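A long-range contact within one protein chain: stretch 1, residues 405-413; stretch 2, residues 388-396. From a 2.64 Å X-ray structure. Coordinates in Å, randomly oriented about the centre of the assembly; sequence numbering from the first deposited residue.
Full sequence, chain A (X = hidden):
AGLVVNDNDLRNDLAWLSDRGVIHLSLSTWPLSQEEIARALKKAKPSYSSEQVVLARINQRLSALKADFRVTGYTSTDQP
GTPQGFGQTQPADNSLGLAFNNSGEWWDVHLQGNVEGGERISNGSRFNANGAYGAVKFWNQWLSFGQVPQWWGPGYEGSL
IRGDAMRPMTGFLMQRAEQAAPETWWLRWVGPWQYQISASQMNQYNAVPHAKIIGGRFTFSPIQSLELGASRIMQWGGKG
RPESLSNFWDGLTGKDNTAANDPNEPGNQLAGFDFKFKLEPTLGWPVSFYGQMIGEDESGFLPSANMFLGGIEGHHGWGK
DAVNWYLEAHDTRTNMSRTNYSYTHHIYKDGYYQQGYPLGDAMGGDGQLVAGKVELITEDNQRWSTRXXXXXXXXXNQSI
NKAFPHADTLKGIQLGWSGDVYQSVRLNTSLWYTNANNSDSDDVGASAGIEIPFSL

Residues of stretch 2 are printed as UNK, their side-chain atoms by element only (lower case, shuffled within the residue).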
# COMPACT_ATOMS: atom_id res chain seq x y z
N PRO A 405 -16.78 6.27 -11.27
CA PRO A 405 -17.44 6.10 -12.56
C PRO A 405 -17.59 7.38 -13.36
O PRO A 405 -17.53 7.33 -14.58
CB PRO A 405 -18.82 5.55 -12.18
CG PRO A 405 -19.02 5.94 -10.76
CD PRO A 405 -17.66 5.86 -10.15
N HIS A 406 -17.73 8.52 -12.68
CA HIS A 406 -18.10 9.77 -13.32
C HIS A 406 -17.04 10.83 -13.22
O HIS A 406 -16.25 10.85 -12.27
CB HIS A 406 -19.38 10.30 -12.70
CG HIS A 406 -20.45 9.24 -12.55
ND1 HIS A 406 -20.78 8.39 -13.55
CD2 HIS A 406 -21.25 8.89 -11.46
CE1 HIS A 406 -21.75 7.56 -13.13
NE2 HIS A 406 -22.03 7.86 -11.85
N ALA A 407 -17.04 11.73 -14.20
CA ALA A 407 -16.21 12.92 -14.13
C ALA A 407 -16.71 13.79 -12.99
O ALA A 407 -17.87 14.22 -12.97
CB ALA A 407 -16.24 13.68 -15.44
N ASP A 408 -15.83 14.03 -12.01
CA ASP A 408 -16.20 14.77 -10.82
C ASP A 408 -15.00 15.55 -10.28
O ASP A 408 -13.86 15.20 -10.55
CB ASP A 408 -16.72 13.79 -9.77
CG ASP A 408 -17.75 14.41 -8.85
OD1 ASP A 408 -17.82 15.66 -8.76
OD2 ASP A 408 -18.51 13.64 -8.21
N THR A 409 -15.26 16.63 -9.55
CA THR A 409 -14.24 17.32 -8.76
C THR A 409 -14.59 17.15 -7.29
O THR A 409 -15.67 17.53 -6.86
CB THR A 409 -14.16 18.83 -9.08
OG1 THR A 409 -13.73 19.01 -10.44
CG2 THR A 409 -13.16 19.52 -8.15
N LEU A 410 -13.67 16.57 -6.54
CA LEU A 410 -13.91 16.26 -5.13
C LEU A 410 -13.13 17.22 -4.25
O LEU A 410 -11.95 17.43 -4.49
CB LEU A 410 -13.49 14.82 -4.85
CG LEU A 410 -14.05 13.82 -5.87
CD1 LEU A 410 -13.57 12.42 -5.52
CD2 LEU A 410 -15.58 13.88 -5.95
N LYS A 411 -13.81 17.82 -3.28
CA LYS A 411 -13.18 18.62 -2.24
C LYS A 411 -13.70 18.07 -0.93
O LYS A 411 -14.88 18.26 -0.60
CB LYS A 411 -13.55 20.10 -2.37
CG LYS A 411 -12.84 20.81 -3.50
CD LYS A 411 -13.65 21.99 -4.03
CE LYS A 411 -13.01 22.56 -5.29
NZ LYS A 411 -13.86 23.58 -5.98
N GLY A 412 -12.83 17.39 -0.19
CA GLY A 412 -13.23 16.67 1.01
C GLY A 412 -12.30 16.83 2.20
O GLY A 412 -11.11 17.10 2.06
N ILE A 413 -12.89 16.64 3.38
CA ILE A 413 -12.19 16.63 4.66
C ILE A 413 -12.51 15.30 5.35
O ILE A 413 -13.64 14.83 5.29
CB ILE A 413 -12.65 17.81 5.55
CG1 ILE A 413 -11.87 17.82 6.89
CG2 ILE A 413 -14.15 17.76 5.80
CD1 ILE A 413 -12.07 19.09 7.70
N UNK A 388 -7.26 16.65 4.32
CA UNK A 388 -7.91 17.43 3.27
C UNK A 388 -7.48 16.87 1.91
O UNK A 388 -6.35 16.39 1.76
c UNK A 388 -7.53 18.91 3.35
c UNK A 388 -9.52 19.88 4.53
c UNK A 388 -7.30 21.02 4.70
c UNK A 388 -8.02 19.68 4.58
N UNK A 389 -8.37 16.95 0.93
CA UNK A 389 -8.08 16.44 -0.39
C UNK A 389 -8.88 17.16 -1.48
O UNK A 389 -10.05 17.46 -1.30
c UNK A 389 -8.49 14.43 -1.87
c UNK A 389 -9.52 14.53 0.39
c UNK A 389 -8.32 14.91 -0.44
N UNK A 390 -8.21 17.45 -2.59
CA UNK A 390 -8.82 17.97 -3.80
C UNK A 390 -8.50 16.97 -4.90
O UNK A 390 -7.34 16.58 -5.05
c UNK A 390 -8.27 19.78 -7.96
o UNK A 390 -9.62 21.14 -9.38
c UNK A 390 -9.28 20.70 -8.12
c UNK A 390 -9.62 20.75 -5.75
c UNK A 390 -9.97 21.19 -7.02
c UNK A 390 -7.93 19.35 -6.69
c UNK A 390 -8.61 19.83 -5.56
c UNK A 390 -8.24 19.34 -4.17
N UNK A 391 -9.51 16.58 -5.69
CA UNK A 391 -9.34 15.53 -6.70
C UNK A 391 -10.29 15.65 -7.90
O UNK A 391 -11.51 15.57 -7.75
c UNK A 391 -9.51 14.17 -6.04
N UNK A 392 -9.73 15.86 -9.08
CA UNK A 392 -10.47 15.73 -10.33
C UNK A 392 -10.30 14.30 -10.80
O UNK A 392 -9.17 13.85 -10.97
c UNK A 392 -9.93 16.66 -11.41
c UNK A 392 -10.13 18.14 -11.13
c UNK A 392 -10.89 19.14 -13.35
c UNK A 392 -9.75 19.00 -12.34
n UNK A 392 -11.19 17.90 -14.12
N UNK A 393 -11.40 13.59 -11.01
CA UNK A 393 -11.36 12.16 -11.31
C UNK A 393 -12.17 11.80 -12.57
O UNK A 393 -13.20 12.42 -12.87
c UNK A 393 -11.86 11.34 -10.11
c UNK A 393 -10.95 11.57 -8.91
c UNK A 393 -13.29 11.69 -9.75
N UNK A 394 -11.68 10.78 -13.29
CA UNK A 394 -12.35 10.20 -14.47
C UNK A 394 -13.02 11.21 -15.43
O UNK A 394 -14.21 11.10 -15.75
n UNK A 394 -14.55 7.16 -14.83
c UNK A 394 -13.74 8.17 -15.14
o UNK A 394 -13.32 8.35 -16.29
c UNK A 394 -13.35 9.12 -14.02
N UNK A 395 -12.24 12.18 -15.93
CA UNK A 395 -12.79 13.22 -16.80
C UNK A 395 -13.47 12.69 -18.07
O UNK A 395 -14.33 13.37 -18.62
c UNK A 395 -11.56 14.06 -17.15
c UNK A 395 -10.77 12.24 -15.86
c UNK A 395 -10.41 13.13 -17.02
N UNK A 396 -13.08 11.50 -18.52
CA UNK A 396 -13.67 10.85 -19.70
C UNK A 396 -14.80 9.88 -19.39
O UNK A 396 -15.22 9.12 -20.27
c UNK A 396 -11.46 11.02 -21.02
o UNK A 396 -11.48 13.26 -21.81
c UNK A 396 -11.98 12.12 -21.92
o UNK A 396 -12.91 11.86 -22.72
c UNK A 396 -12.57 10.12 -20.49

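Position 388 carries four carbons, forked at the second. The chain leaves on the same face as Ile413, its non-hydrogen-bonded partner, and one branch tip comes within 3.9 Å of Ile413 CB. A carbon fork one atom beyond CB is leucine, Leu388.

Position 389 has one carbon bearing two more, a fork at CB itself, and it packs over Gly412, which offers no side chain here: this is Val389. An ideal CB on Gly412 would sit 3.9 Å from Val389 CG1, so the valine covers bare backbone. The two backbones make a closed pair, Val389 N to Gly412 O at 3.0 Å and Gly412 N to Val389 O at 3.0 Å.

At position 390 a single carbon leads to a six-carbon ring bearing one oxygen, and the ring meets Lys411 and Thr409; this is tyrosine. The end of the Tyr390 side chain leans toward stretch 1: Lys411 CE meets the ring's edge, 3.8 Å from Tyr390 CE2, and Thr409 CG2 lies at the same distance from that atom, 3.8 Å, but obliquely.

Position 391 shows one carbon only, resting 4.2 Å from Leu410 CB, so it is alanine, and that carbon is Ala391 CB. Ala391 N reaches Leu410 O at 2.8 Å and Leu410 N reaches Ala391 O at 2.7 Å.

Four carbons in a row ending in nitrogen, the carbons touching Thr409, mark position 392 as lysine. The aliphatic part does the touching, with Lys392 CG 3.8 Å from Thr409 OG1.

At position 393 one carbon carries two more, and one branch packs against Asp408 and Leu410: this is Val393. Val393 CG2 lies 4.0 Å from Asp408 CB and 4.3 Å from Leu410 CD1. The backbone pair with Asp408 closes through Val393 N to Asp408 O, 3.0 Å, and Asp408 N to Val393 O, 3.2 Å.

Position 394 has two carbons, the second holding one oxygen and one nitrogen, and the nitrogen approaches Pro405; hence asparagine. Its phi/psi of 41/56 is left-handed, and the strand has ended. Asn394 ND2 comes to 3.0 Å from Pro405 O, at an angle too poor for a hydrogen bond.

At position 395 three carbons close a ring onto the backbone nitrogen and stay clear of stretch 1, though the backbone O lies 3.7 Å from Ala407 CB; this is Pro395. At position 396 three carbons, the third with two oxygens, touch nothing on stretch 1; the residue is Glu396.

The contact is an antiparallel ladder: six backbone hydrogen bonds in three closed pairs, with CA-H...O contacts between them. Side chains alternate. Val389, Ala391 and Val393 share the buried face with Leu410 and Asp408, whereas Leu388, Tyr390 and Lys392 take the more open face beside Ile413, Lys411 and Thr409.

Stretch 2 388-396: LVYAKVNPE
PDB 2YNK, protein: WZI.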